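Local coordinates for capsule biosynthesis protein CapD proenzyme (Bacillus anthracis, PDB 3G9K) that cleaves the poly-gamma-D-glutamate capsule of the anthrax bacillus and joins it by an amide bond to meso-diaminopimelic acid of the peptidoglycan, at residues G116-M120 with G121-Q125; P150-S154 with D155-I159; G196-A199 with R200-K204; A206-L210 with E211-G215. All blocks are in the same frame, centred on the assembly; numbering follows the deposited sequence.

Interaction 1: G116-M120 with G121-Q125; sequences GSLPM and GELLQ
Pro119 and Glu122 meet where a loop enters helix 120-133. This is a helix N-terminus, with Pro119 at the N-cap position. The carboxylate of Glu122 folds back over the loop before the helix. Its CG lies anti to its own carbonyl carbon (chi1 -63°) and the chain runs extended beyond, which carries the acid to the proline ring. OE2 lies 3.4 Å from Pro119 CG. The other oxygen, OE1, comes to 3.6 Å from Leu118 CD2. The leucine side chain crosses the glutamate at about a right angle, and both contacts are with carbon.

Leu123 fills the inner side of the turn, against the Pro119 carbonyl and Leu118 CB. Its CG sits 3.6 Å from Pro119 O, and its CD2 meets Leu118 CB. Met120, a selenomethionine, pairs with Leu124. Its side chain is bent at chi2 and chi3, and Leu124 CD1 is the bump that lies against this bend, 3.7 Å from both CG and SE of Met120. Leu123 and Met120 also rest on Ile49 of helix 44-58 and on His112 of helix 104-115. Leu124 reaches Tyr53 of helix 44-58 and Ile185 of helix 176-188. The helix start is thus wedged into the helical part of this chain of the gamma-glutamyltransferase family. Asp46 holds the loop by accepting from the N atoms of Ser117 and Leu118. In the first turn, Leu124 N gives a hydrogen bond to Met120 O at 3.2 Å.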
ATOM      1  N   GLY A 116       4.991  -6.713 -18.571  1.00 24.76           N
ATOM      2  CA  GLY A 116       5.308  -5.433 -19.143  1.00 24.87           C
ATOM      3  C   GLY A 116       5.537  -5.365 -20.632  1.00 25.67           C
ATOM      4  O   GLY A 116       5.436  -6.336 -21.343  1.00 25.61           O
ATOM      5  N   SER A 117       5.847  -4.176 -21.094  1.00 25.39           N
ATOM      6  CA  SER A 117       5.928  -3.950 -22.539  1.00 25.61           C
ATOM      7  C   SER A 117       7.201  -3.249 -22.964  1.00 25.62           C
ATOM      8  O   SER A 117       7.958  -3.759 -23.802  1.00 26.55           O
ATOM      9  CB  SER A 117       4.713  -3.144 -23.019  1.00 25.93           C
ATOM     10  OG  SER A 117       3.596  -3.991 -23.085  1.00 28.35           O
ATOM     11  N   LEU A 118       7.438  -2.083 -22.398  1.00 24.41           N
ATOM     12  CA  LEU A 118       8.628  -1.317 -22.731  1.00 25.37           C
ATOM     13  C   LEU A 118       9.852  -1.965 -22.043  1.00 25.07           C
ATOM     14  O   LEU A 118       9.702  -2.701 -21.073  1.00 24.73           O
ATOM     15  CB  LEU A 118       8.440   0.130 -22.296  1.00 24.93           C
ATOM     16  CG  LEU A 118       7.372   0.946 -23.058  1.00 27.03           C
ATOM     17  CD1 LEU A 118       6.954   2.251 -22.341  1.00 26.96           C
ATOM     18  CD2 LEU A 118       7.915   1.276 -24.444  1.00 30.37           C
ATOM     19  N   PRO A 119      11.067  -1.738 -22.578  1.00 26.03           N
ATOM     20  CA  PRO A 119      12.258  -2.227 -21.877  1.00 25.36           C
ATOM     21  C   PRO A 119      12.440  -1.577 -20.509  1.00 24.34           C
ATOM     22  O   PRO A 119      12.064  -0.417 -20.311  1.00 24.64           O
ATOM     23  CB  PRO A 119      13.409  -1.790 -22.792  1.00 25.60           C
ATOM     24  CG  PRO A 119      12.851  -0.707 -23.612  1.00 27.22           C
ATOM     25  CD  PRO A 119      11.411  -1.030 -23.817  1.00 26.20           C
HETATM   26  N   MSE A 120      13.053  -2.346 -19.611  1.00 27.83           N
HETATM   27  CA  MSE A 120      13.211  -1.918 -18.231  1.00 27.29           C
HETATM   28  C   MSE A 120      13.984  -0.614 -18.088  1.00 27.08           C
HETATM   29  O   MSE A 120      13.591   0.264 -17.317  1.00 26.76           O
HETATM   30  CB  MSE A 120      13.870  -3.033 -17.419  1.00 27.52           C
HETATM   31  CG  MSE A 120      13.834  -2.781 -15.948  1.00 27.90           C
HETATM   32 SE   MSE A 120      11.976  -2.599 -15.408  0.50 22.21          SE
HETATM   33  CE  MSE A 120      11.939  -4.072 -14.187  1.00 28.61           C
ATOM     34  N   GLY A 121      15.060  -0.473 -18.843  1.00 21.25           N
ATOM     35  CA  GLY A 121      15.896   0.682 -18.689  1.00 20.36           C
ATOM     36  C   GLY A 121      15.130   1.976 -18.705  1.00 20.73           C
ATOM     37  O   GLY A 121      15.311   2.820 -17.884  1.00 22.47           O
ATOM     38  N   GLU A 122      14.268   2.114 -19.680  1.00 20.77           N
ATOM     39  CA  GLU A 122      13.440   3.310 -19.840  1.00 21.72           C
ATOM     40  C   GLU A 122      12.570   3.597 -18.615  1.00 21.05           C
ATOM     41  O   GLU A 122      12.383   4.742 -18.212  1.00 22.68           O
ATOM     42  CB  GLU A 122      12.457   3.161 -21.011  1.00 22.48           C
ATOM     43  CG  GLU A 122      13.025   2.993 -22.365  1.00 25.00           C
ATOM     44  CD  GLU A 122      11.939   2.836 -23.447  1.00 25.14           C
ATOM     45  OE1 GLU A 122      10.735   3.102 -23.183  1.00 31.68           O
ATOM     46  OE2 GLU A 122      12.285   2.455 -24.566  1.00 30.18           O
ATOM     47  N   LEU A 123      11.998   2.541 -18.068  1.00 18.54           N
ATOM     48  CA  LEU A 123      11.118   2.640 -16.913  1.00 18.65           C
ATOM     49  C   LEU A 123      11.791   3.084 -15.599  1.00 18.63           C
ATOM     50  O   LEU A 123      11.127   3.687 -14.765  1.00 18.19           O
ATOM     51  CB  LEU A 123      10.427   1.311 -16.742  1.00 18.35           C
ATOM     52  CG  LEU A 123       9.663   0.776 -17.963  1.00 19.85           C
ATOM     53  CD1 LEU A 123       9.027  -0.587 -17.630  1.00 17.08           C
ATOM     54  CD2 LEU A 123       8.562   1.744 -18.494  1.00 18.11           C
ATOM     55  N   LEU A 124      13.112   2.837 -15.455  1.00 18.20           N
ATOM     56  CA  LEU A 124      13.863   3.247 -14.269  1.00 19.18           C
ATOM     57  C   LEU A 124      14.327   4.674 -14.363  1.00 19.75           C
ATOM     58  O   LEU A 124      14.667   5.275 -13.356  1.00 18.60           O
ATOM     59  CB  LEU A 124      15.071   2.315 -14.050  1.00 19.93           C
ATOM     60  CG  LEU A 124      14.815   1.079 -13.176  1.00 22.06           C
ATOM     61  CD1 LEU A 124      13.786   0.194 -13.781  1.00 25.10           C
ATOM     62  CD2 LEU A 124      16.124   0.284 -12.939  1.00 22.96           C
ATOM     63  N   GLN A 125      14.347   5.229 -15.581  1.00 20.95           N
ATOM     64  CA  GLN A 125      14.969   6.518 -15.790  1.00 20.72           C
ATOM     65  C   GLN A 125      14.296   7.668 -15.039  1.00 20.38           C
ATOM     66  O   GLN A 125      14.981   8.502 -14.497  1.00 19.88           O
ATOM     67  CB  GLN A 125      15.131   6.858 -17.295  1.00 20.88           C
ATOM     68  CG  GLN A 125      16.108   7.996 -17.541  1.00 21.11           C
ATOM     69  CD  GLN A 125      17.534   7.626 -17.195  1.00 19.90           C
ATOM     70  OE1 GLN A 125      18.025   6.571 -17.586  1.00 22.88           O
ATOM     71  NE2 GLN A 125      18.189   8.476 -16.475  1.00 19.99           N
TER

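Interaction 2: P150-S154 with D155-I159; sequences PRIYS and DKLSI
Ile152 and Leu157 close a small apolar contact across the turn that follows helix 139-152. Ile152 holds CG1 between its backbone N and carbonyl carbon (chi1 76°). Ile152 CG1 thereby meets Leu157 CD2 at 3.9 Å. The terminal methyl of the isoleucine lies near the same leucine methyl, and the two side chains cross at about a right angle. Leu157 is in an unusual conformation, with chi1 -96° and chi2 33°, both displaced from the staggered values. The exact placing of its CD2 is therefore doubtful. Tyr153 reaches Leu157 from another direction, its ring atom CD1 being 4.4 Å from Leu157 CB. The tyrosine ring also meets the ring of Tyr161.

Ser154 turns its hydroxyl towards the following residues. OG accepts a weak hydrogen bond from Lys156 N at 3.3 Å, and Lys156 CB lies 3.6 Å from Ser154 OG. The Lys156 chain then extends away, and its NZ bonds to Tyr29 O of the other chain. The enzyme consists of two polypeptides made from a single precursor, and this chain is one piece of it. The partner also packs on Leu157 through Tyr29 and on Ile152 through Gly27. A weak backbone bond runs from Leu157 N to Ser154 O at 3.4 Å. It closes a type I beta turn from Ser154 to Leu157. The weak bond from Lys156 N to the serine hydroxyl is consistent with an ST turn laid on that beta turn.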
ATOM      1  N   PRO A 150      15.066  10.475  16.400  1.00 23.74           N
ATOM      2  CA  PRO A 150      15.543   9.680  17.561  1.00 24.03           C
ATOM      3  C   PRO A 150      15.897   8.216  17.291  1.00 23.65           C
ATOM      4  O   PRO A 150      16.846   7.665  17.899  1.00 23.64           O
ATOM      5  CB  PRO A 150      14.344   9.754  18.527  1.00 24.10           C
ATOM      6  CG  PRO A 150      13.764  11.144  18.252  1.00 24.70           C
ATOM      7  CD  PRO A 150      13.795  11.159  16.726  1.00 24.13           C
ATOM      8  N   ARG A 151      15.115   7.572  16.433  1.00 23.18           N
ATOM      9  CA  ARG A 151      15.344   6.196  16.074  1.00 22.65           C
ATOM     10  C   ARG A 151      16.457   6.021  15.002  1.00 23.19           C
ATOM     11  O   ARG A 151      17.175   5.023  15.046  1.00 23.79           O
ATOM     12  CB  ARG A 151      14.041   5.576  15.596  1.00 23.15           C
ATOM     13  CG  ARG A 151      14.046   4.090  15.488  1.00 23.04           C
ATOM     14  CD  ARG A 151      12.640   3.559  15.275  1.00 22.72           C
ATOM     15  NE  ARG A 151      11.949   4.292  14.210  1.00 23.51           N
ATOM     16  CZ  ARG A 151      12.057   4.012  12.907  1.00 24.08           C
ATOM     17  NH1 ARG A 151      12.781   2.991  12.492  1.00 22.02           N
ATOM     18  NH2 ARG A 151      11.402   4.752  12.021  1.00 23.37           N
ATOM     19  N   ILE A 152      16.652   6.980  14.084  1.00 21.95           N
ATOM     20  CA  ILE A 152      17.454   6.672  12.872  1.00 21.67           C
ATOM     21  C   ILE A 152      18.663   7.535  12.623  1.00 22.18           C
ATOM     22  O   ILE A 152      19.530   7.145  11.858  1.00 21.39           O
ATOM     23  CB  ILE A 152      16.573   6.711  11.582  1.00 20.99           C
ATOM     24  CG1 ILE A 152      16.240   8.129  11.118  1.00 21.05           C
ATOM     25  CG2 ILE A 152      15.292   5.952  11.822  1.00 19.97           C
ATOM     26  CD1 ILE A 152      15.463   8.147   9.792  1.00 21.88           C
ATOM     27  N   TYR A 153      18.713   8.689  13.260  1.00 22.16           N
ATOM     28  CA  TYR A 153      19.678   9.685  12.866  1.00 23.31           C
ATOM     29  C   TYR A 153      21.076   9.229  13.270  1.00 25.52           C
ATOM     30  O   TYR A 153      21.331   8.953  14.435  1.00 26.04           O
ATOM     31  CB  TYR A 153      19.350  11.029  13.476  1.00 24.35           C
ATOM     32  CG  TYR A 153      20.361  12.099  13.112  1.00 22.77           C
ATOM     33  CD1 TYR A 153      20.697  12.330  11.801  1.00 24.53           C
ATOM     34  CD2 TYR A 153      21.000  12.840  14.085  1.00 25.17           C
ATOM     35  CE1 TYR A 153      21.622  13.301  11.462  1.00 25.55           C
ATOM     36  CE2 TYR A 153      21.932  13.805  13.761  1.00 24.56           C
ATOM     37  CZ  TYR A 153      22.240  14.040  12.456  1.00 26.02           C
ATOM     38  OH  TYR A 153      23.173  15.024  12.135  1.00 26.71           O
ATOM     39  N   SER A 154      21.954   9.135  12.288  1.00 26.50           N
ATOM     40  CA  SER A 154      23.265   8.531  12.452  1.00 27.19           C
ATOM     41  C   SER A 154      24.161   9.369  11.602  1.00 27.94           C
ATOM     42  O   SER A 154      23.686  10.301  10.930  1.00 28.24           O
ATOM     43  CB  SER A 154      23.267   7.048  11.982  1.00 28.61           C
ATOM     44  OG  SER A 154      23.071   6.896  10.566  1.00 28.39           O
ATOM     45  N   ASP A 155      25.446   9.037  11.574  1.00 27.90           N
ATOM     46  CA  ASP A 155      26.383   9.835  10.789  1.00 28.57           C
ATOM     47  C   ASP A 155      26.269   9.534   9.290  1.00 28.31           C
ATOM     48  O   ASP A 155      26.886  10.218   8.492  1.00 29.03           O
ATOM     49  CB  ASP A 155      27.839   9.664  11.283  1.00 29.11           C
ATOM     50  CG  ASP A 155      28.342   8.227  11.219  1.00 30.20           C
ATOM     51  OD1 ASP A 155      27.605   7.306  10.786  1.00 31.76           O
ATOM     52  OD2 ASP A 155      29.497   8.001  11.641  1.00 33.45           O
ATOM     53  N   LYS A 156      25.491   8.513   8.926  1.00 28.02           N
ATOM     54  CA  LYS A 156      25.311   8.122   7.525  1.00 26.98           C
ATOM     55  C   LYS A 156      24.249   8.985   6.795  1.00 26.65           C
ATOM     56  O   LYS A 156      24.141   8.912   5.572  1.00 24.38           O
ATOM     57  CB  LYS A 156      24.832   6.666   7.448  1.00 27.52           C
ATOM     58  CG  LYS A 156      25.828   5.540   7.827  1.00 28.47           C
ATOM     59  CD  LYS A 156      25.415   4.266   7.050  1.00 28.57           C
ATOM     60  CE  LYS A 156      25.865   2.972   7.703  1.00 30.28           C
ATOM     61  NZ  LYS A 156      25.360   1.763   6.967  1.00 30.32           N
ATOM     62  N   LEU A 157      23.487   9.785   7.545  1.00 25.02           N
ATOM     63  CA  LEU A 157      22.226  10.364   7.069  1.00 25.60           C
ATOM     64  C   LEU A 157      22.295  11.887   6.854  1.00 24.88           C
ATOM     65  O   LEU A 157      21.279  12.595   6.886  1.00 24.92           O
ATOM     66  CB  LEU A 157      21.113   9.968   8.064  1.00 25.39           C
ATOM     67  CG  LEU A 157      20.278   8.745   7.718  1.00 26.78           C
ATOM     68  CD1 LEU A 157      21.011   7.638   6.968  1.00 26.98           C
ATOM     69  CD2 LEU A 157      19.495   8.224   8.921  1.00 26.32           C
ATOM     70  N   SER A 158      23.481  12.398   6.572  1.00 24.41           N
ATOM     71  CA  SER A 158      23.638  13.843   6.528  1.00 25.14           C
ATOM     72  C   SER A 158      22.772  14.499   5.456  1.00 24.88           C
ATOM     73  O   SER A 158      22.275  15.583   5.686  1.00 25.99           O
ATOM     74  CB  SER A 158      25.104  14.223   6.319  1.00 25.75           C
ATOM     75  OG  SER A 158      25.587  13.548   5.183  1.00 29.26           O
ATOM     76  N   ILE A 159      22.552  13.861   4.301  1.00 24.63           N
ATOM     77  CA  ILE A 159      21.680  14.497   3.264  1.00 23.48           C
ATOM     78  C   ILE A 159      20.223  14.749   3.667  1.00 23.76           C
ATOM     79  O   ILE A 159      19.570  15.653   3.106  1.00 22.96           O
ATOM     80  CB  ILE A 159      21.664  13.759   1.911  1.00 23.13           C
ATOM     81  CG1 ILE A 159      20.913  12.415   1.992  1.00 20.85           C
ATOM     82  CG2 ILE A 159      23.031  13.519   1.401  1.00 23.96           C
ATOM     83  CD1 ILE A 159      20.927  11.686   0.660  1.00 20.57           C
TER

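Interaction 3: G196-A199 with R200-K204; sequences GGVA and RAISK
Arg200 bends at chi3 (-65°), and this fold returns its guanidinium to the first turn of the helix. CG lies anti to the carbonyl carbon, beside the backbone N. The flat group then lies on the main chain of Gly196 and Gly197. Gly197 N and Gly196 C meet the same face, both near its rim. Arg200 NH2 stands 3.4 Å from Gly197 CA, and Arg200 NH1 is 3.4 Å from Gly196 C.

On another side of the helix, Val198 and Ile202 form an i to i+4 pair. Val198 CG1 is anti to the backbone N (chi1 171°) and meets Ile202 CD1 at 3.9 Å. Four backbone bonds run regularly from i+4 to i. In one of them Ile202 N binds Val198 O at 2.9 Å.

Helix 196-206 lies between several neighbours. Val198 and Ile202 both pack on Phe193 of helix 191-194, and Val198 also touches Thr181 and Lys184 of helix 176-188. Helix 210-214 lies against it too: Ala199 and Ser203 pack on Leu210, and Ile202 and Ser203 on Ile213. The other chain adds Phe33 beside Ile202 and Thr30 beside Ala201.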
ATOM      1  N   GLY A 196      27.024  -8.736  -6.420  1.00 17.97           N
ATOM      2  CA  GLY A 196      27.975  -7.653  -6.572  1.00 17.11           C
ATOM      3  C   GLY A 196      28.093  -6.754  -5.378  1.00 17.80           C
ATOM      4  O   GLY A 196      27.759  -7.122  -4.255  1.00 17.88           O
ATOM      5  N   GLY A 197      28.615  -5.555  -5.624  1.00 17.83           N
ATOM      6  CA  GLY A 197      28.834  -4.591  -4.574  1.00 18.10           C
ATOM      7  C   GLY A 197      27.605  -4.207  -3.765  1.00 18.13           C
ATOM      8  O   GLY A 197      27.710  -4.009  -2.543  1.00 17.29           O
ATOM      9  N   VAL A 198      26.430  -4.112  -4.403  1.00 16.34           N
ATOM     10  CA  VAL A 198      25.270  -3.693  -3.686  1.00 16.54           C
ATOM     11  C   VAL A 198      24.908  -4.779  -2.686  1.00 17.22           C
ATOM     12  O   VAL A 198      24.615  -4.471  -1.532  1.00 16.72           O
ATOM     13  CB  VAL A 198      24.058  -3.398  -4.583  1.00 17.02           C
ATOM     14  CG1 VAL A 198      22.775  -3.167  -3.707  1.00 16.62           C
ATOM     15  CG2 VAL A 198      24.344  -2.161  -5.430  1.00 14.57           C
ATOM     16  N   ALA A 199      24.909  -6.026  -3.162  1.00 16.56           N
ATOM     17  CA  ALA A 199      24.675  -7.191  -2.323  1.00 16.93           C
ATOM     18  C   ALA A 199      25.667  -7.268  -1.187  1.00 17.50           C
ATOM     19  O   ALA A 199      25.290  -7.543  -0.038  1.00 16.52           O
ATOM     20  CB  ALA A 199      24.703  -8.472  -3.139  1.00 17.21           C
ATOM     21  N   ARG A 200      26.926  -6.936  -1.474  1.00 18.44           N
ATOM     22  CA  ARG A 200      27.907  -6.870  -0.415  1.00 19.29           C
ATOM     23  C   ARG A 200      27.534  -5.798   0.632  1.00 19.22           C
ATOM     24  O   ARG A 200      27.662  -6.064   1.835  1.00 19.16           O
ATOM     25  CB  ARG A 200      29.325  -6.664  -0.976  1.00 20.05           C
ATOM     26  CG  ARG A 200      29.908  -7.922  -1.623  1.00 21.41           C
ATOM     27  CD  ARG A 200      31.377  -7.786  -1.955  1.00 22.47           C
ATOM     28  NE  ARG A 200      31.677  -6.774  -2.979  1.00 27.01           N
ATOM     29  CZ  ARG A 200      31.584  -6.959  -4.302  1.00 25.84           C
ATOM     30  NH1 ARG A 200      31.150  -8.116  -4.812  1.00 29.26           N
ATOM     31  NH2 ARG A 200      31.910  -5.963  -5.123  1.00 29.11           N
ATOM     32  N   ALA A 201      27.112  -4.606   0.182  1.00 19.15           N
ATOM     33  CA  ALA A 201      26.684  -3.530   1.087  1.00 18.81           C
ATOM     34  C   ALA A 201      25.512  -3.954   1.977  1.00 18.08           C
ATOM     35  O   ALA A 201      25.522  -3.667   3.191  1.00 17.68           O
ATOM     36  CB  ALA A 201      26.291  -2.272   0.299  1.00 20.06           C
ATOM     37  N   ILE A 202      24.515  -4.594   1.377  1.00 16.84           N
ATOM     38  CA  ILE A 202      23.354  -5.107   2.122  1.00 17.39           C
ATOM     39  C   ILE A 202      23.771  -6.160   3.133  1.00 18.01           C
ATOM     40  O   ILE A 202      23.254  -6.214   4.280  1.00 16.88           O
ATOM     41  CB  ILE A 202      22.299  -5.727   1.191  1.00 16.34           C
ATOM     42  CG1 ILE A 202      21.727  -4.678   0.222  1.00 15.59           C
ATOM     43  CG2 ILE A 202      21.131  -6.368   2.000  1.00 16.90           C
ATOM     44  CD1 ILE A 202      20.950  -5.321  -0.965  1.00 16.69           C
ATOM     45  N   SER A 203      24.694  -7.021   2.719  1.00 17.22           N
ATOM     46  CA  SER A 203      25.123  -8.110   3.585  1.00 17.99           C
ATOM     47  C   SER A 203      25.777  -7.560   4.829  1.00 18.50           C
ATOM     48  O   SER A 203      25.524  -8.044   5.924  1.00 20.18           O
ATOM     49  CB  SER A 203      26.070  -9.068   2.854  1.00 17.96           C
ATOM     50  OG  SER A 203      26.485 -10.127   3.718  1.00 18.44           O
ATOM     51  N   LYS A 204      26.640  -6.570   4.660  1.00 19.66           N
ATOM     52  CA  LYS A 204      27.366  -5.974   5.757  1.00 20.78           C
ATOM     53  C   LYS A 204      26.441  -5.202   6.697  1.00 21.12           C
ATOM     54  O   LYS A 204      26.596  -5.280   7.908  1.00 21.23           O
ATOM     55  CB  LYS A 204      28.452  -5.045   5.225  1.00 21.95           C
ATOM     56  CG  LYS A 204      29.249  -4.421   6.321  1.00 24.07           C
ATOM     57  CD  LYS A 204      30.066  -3.238   5.851  1.00 26.31           C
ATOM     58  CE  LYS A 204      30.293  -2.251   7.029  1.00 29.97           C
ATOM     59  NZ  LYS A 204      28.978  -1.696   7.510  1.00 32.40           N
TER

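Interaction 4: A206-L210 with E211-G215; sequences AKISL and EDIKG
Ser209 OG accepts from Asp212 N at 3.0 Å, with an N-H...O angle of 157°. This is the N-cap bond of helix 210-214. The serine places OG between its backbone N and carbonyl carbon (chi1 68°), which brings the hydroxyl in front of the helix start. Asp212 turns its carboxylate back towards the same residue. A water accepts from Ser209 N at 2.9 Å. It also lies beside Asp212 OD2, but that link is suspiciously short, so the bridge is less certain. OD2 accepts from Tyr90 N as well, so the backbone of another loop is tied in here.

Glu211 bends at chi2 and brings OE1 alongside Ser209 CB, at 3.6 Å. Behind the cap lies an apolar contact. CG2 of Ile208 touches Asp212 CB at 3.6 Å and Ile213 CG1 at 3.7 Å. Ile208 crosses each of these two side chains at about a right angle. Pro89 touches both Ile208 and Asp212. Ile213 also lays its CG1 over Ser209 O, while Ile213 N binds Ser209 O at 3.1 Å.

The serine cap adds to the backbone bonds of this short helix. The hydroxyl satisfies one amide at the N-terminus, and the partial positive charge there would probably favour the acidic side chains of Glu211 and Asp212 as anions.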
ATOM      1  N   ALA A 206      22.926  -5.349   6.928  1.00 19.68           N
ATOM      2  CA  ALA A 206      21.793  -6.129   7.434  1.00 20.37           C
ATOM      3  C   ALA A 206      22.190  -7.430   8.135  1.00 21.25           C
ATOM      4  O   ALA A 206      21.361  -8.028   8.803  1.00 22.08           O
ATOM      5  CB  ALA A 206      20.839  -6.428   6.321  1.00 19.95           C
ATOM      6  N   LYS A 207      23.438  -7.865   7.984  1.00 21.87           N
ATOM      7  CA  LYS A 207      23.885  -9.164   8.521  1.00 22.70           C
ATOM      8  C   LYS A 207      23.095 -10.296   7.879  1.00 22.57           C
ATOM      9  O   LYS A 207      22.471 -11.141   8.559  1.00 23.31           O
ATOM     10  CB  LYS A 207      23.786  -9.191  10.060  1.00 23.97           C
ATOM     11  CG  LYS A 207      24.394  -7.961  10.718  1.00 25.01           C
ATOM     12  CD  LYS A 207      25.881  -7.894  10.444  1.00 29.91           C
ATOM     13  CE  LYS A 207      26.608  -6.990  11.428  1.00 32.89           C
ATOM     14  NZ  LYS A 207      26.480  -5.556  11.060  1.00 36.81           N
ATOM     15  N   ILE A 208      23.113 -10.286   6.552  1.00 20.75           N
ATOM     16  CA  ILE A 208      22.419 -11.248   5.749  1.00 20.96           C
ATOM     17  C   ILE A 208      23.446 -11.805   4.786  1.00 20.36           C
ATOM     18  O   ILE A 208      24.254 -11.044   4.249  1.00 20.51           O
ATOM     19  CB  ILE A 208      21.228 -10.643   4.971  1.00 20.48           C
ATOM     20  CG1 ILE A 208      20.124 -10.204   5.943  1.00 20.88           C
ATOM     21  CG2 ILE A 208      20.640 -11.703   4.032  1.00 20.49           C
ATOM     22  CD1 ILE A 208      18.882  -9.514   5.236  1.00 21.33           C
ATOM     23  N   SER A 209      23.449 -13.127   4.610  1.00 19.67           N
ATOM     24  CA  SER A 209      24.441 -13.768   3.740  1.00 20.30           C
ATOM     25  C   SER A 209      24.203 -13.421   2.279  1.00 20.27           C
ATOM     26  O   SER A 209      23.075 -13.202   1.855  1.00 19.96           O
ATOM     27  CB  SER A 209      24.457 -15.278   3.885  1.00 19.40           C
ATOM     28  OG  SER A 209      23.283 -15.863   3.386  1.00 18.93           O
ATOM     29  N   LEU A 210      25.286 -13.389   1.518  1.00 20.35           N
ATOM     30  CA  LEU A 210      25.184 -13.211   0.058  1.00 19.22           C
ATOM     31  C   LEU A 210      24.297 -14.301  -0.542  1.00 19.03           C
ATOM     32  O   LEU A 210      23.523 -14.028  -1.452  1.00 18.40           O
ATOM     33  CB  LEU A 210      26.582 -13.190  -0.583  1.00 19.26           C
ATOM     34  CG  LEU A 210      27.489 -12.003  -0.243  1.00 19.20           C
ATOM     35  CD1 LEU A 210      28.851 -12.230  -0.876  1.00 21.88           C
ATOM     36  CD2 LEU A 210      26.854 -10.698  -0.718  1.00 21.51           C
ATOM     37  N   GLU A 211      24.332 -15.506   0.028  1.00 18.21           N
ATOM     38  CA  GLU A 211      23.490 -16.601  -0.396  1.00 18.28           C
ATOM     39  C   GLU A 211      21.973 -16.294  -0.233  1.00 17.82           C
ATOM     40  O   GLU A 211      21.178 -16.601  -1.113  1.00 18.27           O
ATOM     41  CB  GLU A 211      23.830 -17.894   0.400  1.00 19.39           C
ATOM     42  CG  GLU A 211      25.196 -18.576   0.047  1.00 19.96           C
ATOM     43  CD  GLU A 211      26.443 -17.828   0.500  1.00 23.44           C
ATOM     44  OE1 GLU A 211      26.348 -16.959   1.386  1.00 22.89           O
ATOM     45  OE2 GLU A 211      27.567 -18.154  -0.005  1.00 23.38           O
ATOM     46  N   ASP A 212      21.568 -15.751   0.919  1.00 17.46           N
ATOM     47  CA  ASP A 212      20.153 -15.433   1.145  1.00 17.62           C
ATOM     48  C   ASP A 212      19.722 -14.319   0.192  1.00 17.41           C
ATOM     49  O   ASP A 212      18.629 -14.305  -0.324  1.00 17.29           O
ATOM     50  CB  ASP A 212      19.903 -14.935   2.568  1.00 17.57           C
ATOM     51  CG  ASP A 212      19.689 -16.044   3.565  1.00 21.20           C
ATOM     52  OD1 ASP A 212      19.318 -17.165   3.146  1.00 26.69           O
ATOM     53  OD2 ASP A 212      19.884 -15.768   4.767  1.00 22.17           O
ATOM     54  N   ILE A 213      20.582 -13.338  -0.010  1.00 23.65           N
ATOM     55  CA  ILE A 213      20.269 -12.214  -0.896  1.00 23.66           C
ATOM     56  C   ILE A 213      20.063 -12.697  -2.335  1.00 23.97           C
ATOM     57  O   ILE A 213      19.069 -12.339  -2.979  1.00 23.77           O
ATOM     58  CB  ILE A 213      21.343 -11.119  -0.793  1.00 23.43           C
ATOM     59  CG1 ILE A 213      21.317 -10.514   0.625  1.00 23.44           C
ATOM     60  CG2 ILE A 213      21.119 -10.028  -1.865  1.00 25.02           C
ATOM     61  CD1 ILE A 213      22.539  -9.701   0.996  1.00 22.78           C
ATOM     62  N   LYS A 214      20.937 -13.535  -2.807  1.00 18.62           N
ATOM     63  CA  LYS A 214      20.866 -14.024  -4.194  1.00 19.48           C
ATOM     64  C   LYS A 214      19.719 -14.970  -4.401  1.00 19.87           C
ATOM     65  O   LYS A 214      19.177 -15.077  -5.522  1.00 20.16           O
ATOM     66  CB  LYS A 214      22.188 -14.757  -4.555  1.00 20.75           C
ATOM     67  CG  LYS A 214      22.349 -15.041  -6.058  1.00 22.42           C
ATOM     68  CD  LYS A 214      23.685 -15.675  -6.425  1.00 23.51           C
ATOM     69  CE  LYS A 214      23.596 -16.191  -7.887  1.00 27.49           C
ATOM     70  NZ  LYS A 214      24.731 -17.095  -8.264  1.00 30.43           N
ATOM     71  N   GLY A 215      19.316 -15.654  -3.323  1.00 18.88           N
ATOM     72  CA  GLY A 215      18.314 -16.664  -3.408  1.00 19.80           C
ATOM     73  C   GLY A 215      16.888 -16.159  -3.369  1.00 20.21           C
ATOM     74  O   GLY A 215      15.956 -16.962  -3.362  1.00 20.11           O
TER
HETATM   75  O   HOH W   1      21.852 -14.987   6.089  1.00 22.71           O

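How the interactions relate
All four interactions are local contacts that run from core to surface. Leu123 and Leu124, Ile152 and Leu157, Val198, Ala199 and Ile202, and Ile208 and Ile213 are buried; Glu122, Tyr153, Arg200 and Glu211 are exposed. Interactions 1 and 4 both begin helices, but with different chemistry: a proline at the N-cap position in one, a serine hydroxyl bond in the other. Interaction 3 lies within a helix, whereas interaction 2 is a turn after one, with weaker backbone bonding. Helices 196-206 and 210-214 follow each other and pack together, which joins interactions 3 and 4: Ser203 OG probably bonds Ile208 O. Interactions 2, 3 and 4 meet the other chain; interaction 1 does not.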